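PDB 4I4C: UPF0255 protein frsA from Vibrio vulnificus, which probably hydrolyses carboxylic esters to an alcohol and a carboxylate, as a two-domain member of the FrsA family in the alpha/beta-hydrolase clan. Local coordinates for residues Pro31-Leu36 and Val329-Leu334; Thr117-Ser122 and Lys163-Ile168; Ala124-Ser129 and Leu158-Lys163. All coordinates share one frame; numbering follows the deposited sequence.

Contact 1. Residues Pro31-Leu36 and Val329-Leu334; sequences PTSQSL and VDIYSL
Val329 meets Ser33 through its backbone: the carbonyl O of Val329 lies 3.8 Å from Ser33 CB. The backbone of Val329 also pairs with Gln28 and Met30, in a small parallel sheet formed by strands 28-29 and 328-329. Asp330 follows as the N-cap of helix 331-337. Its OD2 accepts from Ser333 N at 2.9 Å, on the anti side of the carboxylate and 17° out of its plane. The other oxygen, OD1, accepts from a water that also bonds to Thr32 OG1 and Ser33 OG. The water thus bridges the cap to the first turn of helix 31-44. Each of the two short strands leads into a helix after a single residue, Met30 or Asp330, and the contact joins the starts of these two helices. Ile331 carries the direct bond. Its N donates to Ser33 OG at 2.8 Å, nearly straight at 175°. With the water, this gives the serine oxygen two polar partners. Ile331 CG1 lies anti to the carbonyl carbon (chi1 -54°) and packs against the same serine, 3.3 Å from OG. Ile331 CG2 touches Leu36 CD2. Tyr332 reaches toward Leu36, tip to tip. Leu36 CD2 sits obliquely to the ring, 3.9 Å from Tyr332 CE1 and equally near the phenol OH.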
loop_
_atom_site.group_PDB
_atom_site.type_symbol
_atom_site.label_atom_id
_atom_site.label_comp_id
_atom_site.label_asym_id
_atom_site.label_seq_id
_atom_site.Cartn_x
_atom_site.Cartn_y
_atom_site.Cartn_z
ATOM N N PRO A 31 27.755 -10.758 4.667
ATOM C CA PRO A 31 28.831 -9.777 4.470
ATOM C C PRO A 31 29.066 -9.402 3.005
ATOM O O PRO A 31 29.332 -8.231 2.742
ATOM C CB PRO A 31 30.055 -10.478 5.076
ATOM C CG PRO A 31 29.451 -11.337 6.180
ATOM C CD PRO A 31 28.187 -11.874 5.532
ATOM N N THR A 32 28.945 -10.348 2.073
ATOM C CA THR A 32 29.086 -10.007 0.654
ATOM C C THR A 32 27.926 -9.111 0.195
ATOM O O THR A 32 28.082 -8.258 -0.666
ATOM C CB THR A 32 29.186 -11.249 -0.247
ATOM O OG1 THR A 32 28.079 -12.123 0.017
ATOM C CG2 THR A 32 30.501 -11.980 0.015
ATOM N N SER A 33 26.761 -9.294 0.798
ATOM C CA SER A 33 25.633 -8.446 0.472
ATOM C C SER A 33 25.737 -7.073 1.142
ATOM O O SER A 33 25.262 -6.083 0.582
ATOM C CB SER A 33 24.314 -9.148 0.806
ATOM O OG SER A 33 23.882 -9.927 -0.295
ATOM N N GLN A 34 26.368 -6.999 2.321
ATOM C CA GLN A 34 26.604 -5.703 2.945
ATOM C C GLN A 34 27.505 -4.846 2.081
ATOM O O GLN A 34 27.322 -3.625 1.987
ATOM C CB GLN A 34 27.222 -5.831 4.340
ATOM C CG GLN A 34 27.414 -4.473 5.034
ATOM C CD GLN A 34 26.121 -3.643 5.092
ATOM O OE1 GLN A 34 25.119 -4.079 5.668
ATOM N NE2 GLN A 34 26.144 -2.445 4.491
ATOM N N SER A 35 28.488 -5.488 1.456
ATOM C CA SER A 35 29.402 -4.780 0.561
ATOM C C SER A 35 28.661 -4.194 -0.640
ATOM O O SER A 35 28.949 -3.074 -1.069
ATOM C CB SER A 35 30.545 -5.686 0.108
ATOM O OG SER A 35 31.230 -5.102 -0.988
ATOM N N LEU A 36 27.704 -4.946 -1.177
ATOM C CA LEU A 36 26.841 -4.434 -2.252
ATOM C C LEU A 36 25.962 -3.236 -1.825
ATOM O O LEU A 36 25.809 -2.265 -2.577
ATOM C CB LEU A 36 25.993 -5.562 -2.849
ATOM C CG LEU A 36 25.012 -5.167 -3.951
ATOM C CD1 LEU A 36 25.694 -4.303 -4.997
ATOM C CD2 LEU A 36 24.422 -6.411 -4.585
ATOM N N VAL A 329 19.781 -11.956 4.637
ATOM C CA VAL A 329 19.570 -11.721 3.219
ATOM C C VAL A 329 20.809 -11.894 2.377
ATOM O O VAL A 329 21.862 -11.325 2.673
ATOM C CB VAL A 329 19.034 -10.299 2.956
ATOM C CG1 VAL A 329 18.671 -10.124 1.475
ATOM C CG2 VAL A 329 17.846 -10.033 3.823
ATOM N N ASP A 330 20.667 -12.685 1.323
ATOM C CA ASP A 330 21.593 -12.655 0.209
ATOM C C ASP A 330 20.888 -11.950 -0.945
ATOM O O ASP A 330 19.896 -12.445 -1.455
ATOM C CB ASP A 330 21.994 -14.073 -0.202
ATOM C CG ASP A 330 23.065 -14.074 -1.256
ATOM O OD1 ASP A 330 24.231 -14.356 -0.912
ATOM O OD2 ASP A 330 22.741 -13.772 -2.425
ATOM N N ILE A 331 21.392 -10.785 -1.340
ATOM C CA ILE A 331 20.732 -9.970 -2.361
ATOM C C ILE A 331 20.686 -10.646 -3.729
ATOM O O ILE A 331 19.702 -10.521 -4.461
ATOM C CB ILE A 331 21.392 -8.573 -2.481
ATOM C CG1 ILE A 331 21.432 -7.898 -1.098
ATOM C CG2 ILE A 331 20.668 -7.722 -3.499
ATOM C CD1 ILE A 331 22.016 -6.488 -1.084
ATOM N N TYR A 332 21.746 -11.366 -4.075
ATOM C CA TYR A 332 21.815 -12.006 -5.383
ATOM C C TYR A 332 20.737 -13.078 -5.477
ATOM O O TYR A 332 20.057 -13.201 -6.489
ATOM C CB TYR A 332 23.201 -12.607 -5.627
ATOM C CG TYR A 332 24.324 -11.629 -5.374
ATOM C CD1 TYR A 332 24.681 -10.684 -6.328
ATOM C CD2 TYR A 332 25.018 -11.643 -4.168
ATOM C CE1 TYR A 332 25.706 -9.782 -6.093
ATOM C CE2 TYR A 332 26.043 -10.749 -3.920
ATOM C CZ TYR A 332 26.384 -9.818 -4.885
ATOM O OH TYR A 332 27.409 -8.931 -4.626
ATOM N N SER A 333 20.582 -13.840 -4.405
ATOM C CA SER A 333 19.561 -14.872 -4.367
ATOM C C SER A 333 18.157 -14.262 -4.357
ATOM O O SER A 333 17.302 -14.676 -5.127
ATOM C CB SER A 333 19.766 -15.778 -3.165
ATOM O OG SER A 333 18.703 -16.698 -3.067
ATOM N N LEU A 334 17.929 -13.281 -3.486
ATOM C CA LEU A 334 16.663 -12.544 -3.474
ATOM C C LEU A 334 16.243 -11.996 -4.851
ATOM O O LEU A 334 15.074 -12.086 -5.237
ATOM C CB LEU A 334 16.729 -11.403 -2.461
ATOM C CG LEU A 334 15.497 -10.514 -2.279
ATOM C CD1 LEU A 334 14.283 -11.379 -2.069
ATOM C CD2 LEU A 334 15.692 -9.560 -1.085
HETATM O O HOH W 1 25.514 -12.037 -0.329
#

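Contact 2. Residues Thr117-Ser122 and Lys163-Ile168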
loop_
_atom_site.group_PDB
_atom_site.type_symbol
_atom_site.label_atom_id
_atom_site.label_comp_id
_atom_site.label_asym_id
_atom_site.label_seq_id
_atom_site.Cartn_x
_atom_site.Cartn_y
_atom_site.Cartn_z
ATOM N N THR A 117 -16.481 17.088 17.265
ATOM C CA THR A 117 -17.540 16.089 17.282
ATOM C C THR A 117 -17.936 15.745 15.847
ATOM O O THR A 117 -17.774 16.563 14.933
ATOM C CB THR A 117 -18.790 16.597 18.024
ATOM O OG1 THR A 117 -19.361 17.686 17.291
ATOM C CG2 THR A 117 -18.448 17.070 19.436
ATOM N N ASN A 118 -18.449 14.531 15.660
ATOM C CA ASN A 118 -18.970 14.078 14.371
ATOM C C ASN A 118 -18.018 14.183 13.186
ATOM O O ASN A 118 -16.954 13.570 13.182
ATOM C CB ASN A 118 -20.276 14.795 14.048
ATOM C CG ASN A 118 -21.327 14.556 15.091
ATOM O OD1 ASN A 118 -21.018 14.390 16.270
ATOM N ND2 ASN A 118 -22.581 14.522 14.668
ATOM N N GLU A 119 -18.415 14.974 12.189
ATOM C CA GLU A 119 -17.752 14.993 10.880
ATOM C C GLU A 119 -16.376 15.665 10.896
ATOM O O GLU A 119 -15.714 15.784 9.861
ATOM C CB GLU A 119 -18.661 15.644 9.828
ATOM C CG GLU A 119 -18.373 15.224 8.387
ATOM C CD GLU A 119 -19.248 15.943 7.371
ATOM O OE1 GLU A 119 -20.448 16.149 7.655
ATOM O OE2 GLU A 119 -18.731 16.304 6.290
ATOM N N ALA A 120 -15.947 16.103 12.072
ATOM C CA ALA A 120 -14.608 16.652 12.224
ATOM C C ALA A 120 -13.780 15.717 13.102
ATOM O O ALA A 120 -12.657 15.359 12.756
ATOM C CB ALA A 120 -14.670 18.041 12.807
ATOM N N ALA A 121 -14.349 15.322 14.236
ATOM C CA ALA A 121 -13.737 14.321 15.097
ATOM C C ALA A 121 -13.347 13.056 14.315
ATOM O O ALA A 121 -12.255 12.509 14.509
ATOM C CB ALA A 121 -14.670 13.972 16.229
ATOM N N SER A 122 -14.246 12.604 13.435
ATOM C CA SER A 122 -14.015 11.417 12.615
ATOM C C SER A 122 -12.804 11.628 11.720
ATOM O O SER A 122 -11.898 10.787 11.649
ATOM C CB SER A 122 -15.242 11.135 11.735
ATOM O OG SER A 122 -15.155 9.863 11.131
ATOM N N LYS A 163 -17.035 6.991 14.503
ATOM C CA LYS A 163 -17.477 8.379 14.592
ATOM C C LYS A 163 -18.083 8.858 13.278
ATOM O O LYS A 163 -18.830 9.836 13.250
ATOM C CB LYS A 163 -16.297 9.280 14.983
ATOM C CG LYS A 163 -16.682 10.655 15.521
ATOM C CD LYS A 163 -17.156 10.593 16.972
ATOM C CE LYS A 163 -17.519 11.984 17.510
ATOM N NZ LYS A 163 -18.998 12.211 17.665
ATOM N N SER A 164 -17.760 8.162 12.185
ATOM C CA SER A 164 -18.157 8.621 10.871
ATOM C C SER A 164 -19.646 8.428 10.666
ATOM O O SER A 164 -20.241 7.495 11.203
ATOM C CB SER A 164 -17.398 7.867 9.772
ATOM O OG SER A 164 -17.700 8.418 8.506
ATOM N N LYS A 165 -20.234 9.313 9.872
ATOM C CA LYS A 165 -21.598 9.136 9.398
ATOM C C LYS A 165 -21.651 7.986 8.382
ATOM O O LYS A 165 -22.718 7.449 8.100
ATOM C CB LYS A 165 -22.106 10.435 8.767
ATOM C CG LYS A 165 -21.578 10.685 7.363
ATOM C CD LYS A 165 -21.717 12.145 6.931
ATOM C CE LYS A 165 -21.892 12.238 5.416
ATOM N NZ LYS A 165 -21.571 13.584 4.866
ATOM N N TYR A 166 -20.498 7.604 7.835
ATOM C CA TYR A 166 -20.443 6.471 6.912
ATOM C C TYR A 166 -20.318 5.166 7.681
ATOM O O TYR A 166 -20.006 5.152 8.862
ATOM C CB TYR A 166 -19.270 6.592 5.943
ATOM C CG TYR A 166 -19.322 7.784 5.020
ATOM C CD1 TYR A 166 -19.958 7.703 3.787
ATOM C CD2 TYR A 166 -18.716 8.984 5.367
ATOM C CE1 TYR A 166 -20.003 8.789 2.930
ATOM C CE2 TYR A 166 -18.758 10.076 4.515
ATOM C CZ TYR A 166 -19.406 9.973 3.298
ATOM O OH TYR A 166 -19.455 11.046 2.442
ATOM N N ILE A 167 -20.533 4.054 6.997
ATOM C CA ILE A 167 -20.563 2.782 7.689
ATOM C C ILE A 167 -19.341 1.937 7.367
ATOM O O ILE A 167 -19.113 1.578 6.210
ATOM C CB ILE A 167 -21.847 2.009 7.346
ATOM C CG1 ILE A 167 -23.077 2.852 7.706
ATOM C CG2 ILE A 167 -21.859 0.668 8.047
ATOM C CD1 ILE A 167 -24.369 2.079 7.688
ATOM N N ILE A 168 -18.551 1.619 8.388
ATOM C CA ILE A 168 -17.357 0.797 8.170
ATOM C C ILE A 168 -17.392 -0.456 9.025
ATOM O O ILE A 168 -17.403 -0.383 10.250
ATOM C CB ILE A 168 -16.038 1.554 8.443
ATOM C CG1 ILE A 168 -15.970 2.857 7.644
ATOM C CG2 ILE A 168 -14.838 0.667 8.103
ATOM C CD1 ILE A 168 -16.609 4.042 8.314
#
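Lys163, the last residue of helix 144-163, lies over the start of helix 121-136, where a type II' beta turn from Thr117 to Ala120 leads into the helix. The two helices form an antiparallel hairpin. This contact joins the entry of one to the exit of the other, just before strand 167-175.

The van der Waals contacts belong mainly to the Lys163 chain. Lys163 CG is anti to the backbone N (chi1 -162°) and lies 3.8 Å from Ser122 N. Beyond it, Lys163 CE packs 3.7 Å from Ala121 CB. Ser122 CB rests on Lys163 CB.

The polar contacts across the segments are weak or long. Lys163 NZ gives a weak hydrogen bond to Asn118 OD1 at 3.3 Å. Asn118 N is also close to NZ, but both are donors and do not bond. The side chains of Glu119 and Lys165 cross obliquely further out. Their salt bridge is long, with OE1 of Glu119 4.0 Å from NZ of Lys165. Both residues are exposed, so solvent probably screens the attraction.

The serines are held differently. Ser122 OG touches Ser164 CA and CB, but its hydrogen bond goes to the carbonyl O of Ala160, one turn back in helix 144-163. Ser164 leaves helical geometry and makes an ST turn towards the strand. Its OG is anti to the backbone N (chi1 -174°) and accepts from Tyr166 N at 3.0 Å, with an N-H...O angle of 159°.

Contact 3. Residues Ala124-Ser129 and Leu158-Lys163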
loop_
_atom_site.group_PDB
_atom_site.type_symbol
_atom_site.label_atom_id
_atom_site.label_comp_id
_atom_site.label_asym_id
_atom_site.label_seq_id
_atom_site.Cartn_x
_atom_site.Cartn_y
_atom_site.Cartn_z
ATOM N N ALA A 124 -10.438 13.751 12.042
ATOM C CA ALA A 124 -9.204 14.007 12.756
ATOM C C ALA A 124 -8.591 12.664 13.120
ATOM O O ALA A 124 -7.370 12.504 13.133
ATOM C CB ALA A 124 -9.465 14.855 14.014
ATOM N N LEU A 125 -9.445 11.688 13.398
ATOM C CA LEU A 125 -8.949 10.376 13.786
ATOM C C LEU A 125 -8.374 9.639 12.573
ATOM O O LEU A 125 -7.369 8.938 12.704
ATOM C CB LEU A 125 -10.022 9.548 14.510
ATOM C CG LEU A 125 -10.335 9.970 15.956
ATOM C CD1 LEU A 125 -11.668 9.402 16.437
ATOM C CD2 LEU A 125 -9.217 9.545 16.896
ATOM N N PHE A 126 -9.008 9.805 11.407
ATOM C CA PHE A 126 -8.475 9.257 10.154
ATOM C C PHE A 126 -7.114 9.879 9.843
ATOM O O PHE A 126 -6.186 9.176 9.463
ATOM C CB PHE A 126 -9.450 9.472 8.987
ATOM C CG PHE A 126 -10.573 8.464 8.933
ATOM C CD1 PHE A 126 -10.300 7.104 9.001
ATOM C CD2 PHE A 126 -11.892 8.877 8.809
ATOM C CE1 PHE A 126 -11.328 6.169 8.959
ATOM C CE2 PHE A 126 -12.929 7.949 8.757
ATOM C CZ PHE A 126 -12.645 6.596 8.836
ATOM N N SER A 127 -6.991 11.192 10.026
ATOM C CA SER A 127 -5.689 11.849 9.916
ATOM C C SER A 127 -4.652 11.238 10.854
ATOM O O SER A 127 -3.482 11.076 10.495
ATOM C CB SER A 127 -5.812 13.333 10.227
ATOM O OG SER A 127 -6.557 13.976 9.227
ATOM N N ALA A 128 -5.089 10.914 12.065
ATOM C CA ALA A 128 -4.203 10.358 13.085
ATOM C C ALA A 128 -3.714 8.974 12.672
ATOM O O ALA A 128 -2.523 8.655 12.800
ATOM C CB ALA A 128 -4.923 10.278 14.412
ATOM N N SER A 129 -4.657 8.167 12.174
ATOM C CA SER A 129 -4.388 6.826 11.678
ATOM C C SER A 129 -3.301 6.856 10.635
ATOM O O SER A 129 -2.391 6.032 10.652
ATOM C CB SER A 129 -5.638 6.230 11.031
ATOM O OG SER A 129 -5.404 4.868 10.723
ATOM N N LEU A 158 -10.502 2.540 13.506
ATOM C CA LEU A 158 -11.799 2.050 13.964
ATOM C C LEU A 158 -12.538 3.129 14.750
ATOM O O LEU A 158 -13.749 3.295 14.597
ATOM C CB LEU A 158 -11.650 0.749 14.757
ATOM C CG LEU A 158 -10.916 -0.376 14.013
ATOM C CD1 LEU A 158 -10.745 -1.608 14.893
ATOM C CD2 LEU A 158 -11.629 -0.750 12.717
ATOM N N GLU A 159 -11.800 3.894 15.559
ATOM C CA GLU A 159 -12.393 5.006 16.294
ATOM C C GLU A 159 -12.914 6.104 15.353
ATOM O O GLU A 159 -13.964 6.703 15.595
ATOM C CB GLU A 159 -11.400 5.567 17.334
ATOM C CG GLU A 159 -12.045 6.413 18.409
ATOM C CD GLU A 159 -13.243 5.729 19.057
ATOM O OE1 GLU A 159 -13.058 4.654 19.671
ATOM O OE2 GLU A 159 -14.371 6.261 18.940
ATOM N N ALA A 160 -12.192 6.358 14.270
ATOM C CA ALA A 160 -12.686 7.252 13.225
ATOM C C ALA A 160 -13.938 6.662 12.569
ATOM O O ALA A 160 -14.921 7.362 12.349
ATOM C CB ALA A 160 -11.620 7.475 12.166
ATOM N N ALA A 161 -13.877 5.374 12.250
ATOM C CA ALA A 161 -14.988 4.690 11.580
ATOM C C ALA A 161 -16.260 4.770 12.411
ATOM O O ALA A 161 -17.353 5.019 11.891
ATOM C CB ALA A 161 -14.623 3.241 11.313
ATOM N N LYS A 162 -16.097 4.563 13.715
ATOM C CA LYS A 162 -17.198 4.580 14.670
ATOM C C LYS A 162 -17.838 5.964 14.757
ATOM O O LYS A 162 -19.032 6.093 15.029
ATOM C CB LYS A 162 -16.687 4.145 16.046
ATOM C CG LYS A 162 -17.771 3.781 17.036
ATOM C CD LYS A 162 -18.672 2.679 16.496
ATOM C CE LYS A 162 -19.706 2.281 17.529
ATOM N NZ LYS A 162 -19.049 1.969 18.831
ATOM N N LYS A 163 -17.035 6.991 14.503
ATOM C CA LYS A 163 -17.477 8.379 14.592
ATOM C C LYS A 163 -18.083 8.858 13.278
ATOM O O LYS A 163 -18.830 9.836 13.250
ATOM C CB LYS A 163 -16.297 9.280 14.983
ATOM C CG LYS A 163 -16.682 10.655 15.521
ATOM C CD LYS A 163 -17.156 10.593 16.972
ATOM C CE LYS A 163 -17.519 11.984 17.510
ATOM N NZ LYS A 163 -18.998 12.211 17.665
#
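The helical segments 124-129 and 158-163 run nearly antiparallel, at 161° between their N-to-C directions. Their axes approach to 8.1 Å. The closest CA pair is Leu125 and Ala160, only 4.9 Å apart. The small side chain of Ala160 is consistent with this close approach. Its CB points at the first helix and touches two residues there. Leu125 CB lies 3.5 Å from Ala160 CB. The ring of Phe126 lies across the same methyl. Ala160 CB sits 3.3 Å from the ring centroid and 5° off the normal, a CH-pi contact over the centre of one face. Phe126 CG is anti to the carbonyl carbon (chi1 -81°), and the ring beyond it reaches the second helix. Its CZ comes 3.8 Å from Ala161 N, obliquely to the ring.

The pair belongs to the antiparallel hairpin of helices 121-136 and 144-163. Beyond it, Leu125 also packs on helix 98-114, and Ala161 touches strand 167-175. Phe126 has other aromatic neighbours as well: it stacks with Trp210 and meets Tyr157 edge-to-face.

Leu125 also touches Glu159. Leu125 CD1 meets the aliphatic part of the glutamate, 3.6 Å from Glu159 CG, and is equally close to the Glu159 carbonyl O. The Glu159 carboxylate turns off from helix 121-136.

In the fold
From the N terminus, the chain first passes 31-36, the opening of helix 31-44. Contact 1 closes the longest loop, when 329-334 returns to it after almost 300 residues. The other two contacts fall within that loop. Contact 2 spans 117-122 to 163-168, and contact 3 lies within it, from 124-129 to 158-163. They share Lys163 and helix 121-136, and their centres are 8 Å apart. Together they pack a helical hairpin whose second helix leads into strand 167-175, an outermost strand of the central mixed sheet of the alpha/beta-hydrolase fold. Contact 1 lies on the opposite side of the chain's centre from both, about 33 Å from contact 2 between nearest atoms, and joins helix 31-44 to helix 331-337.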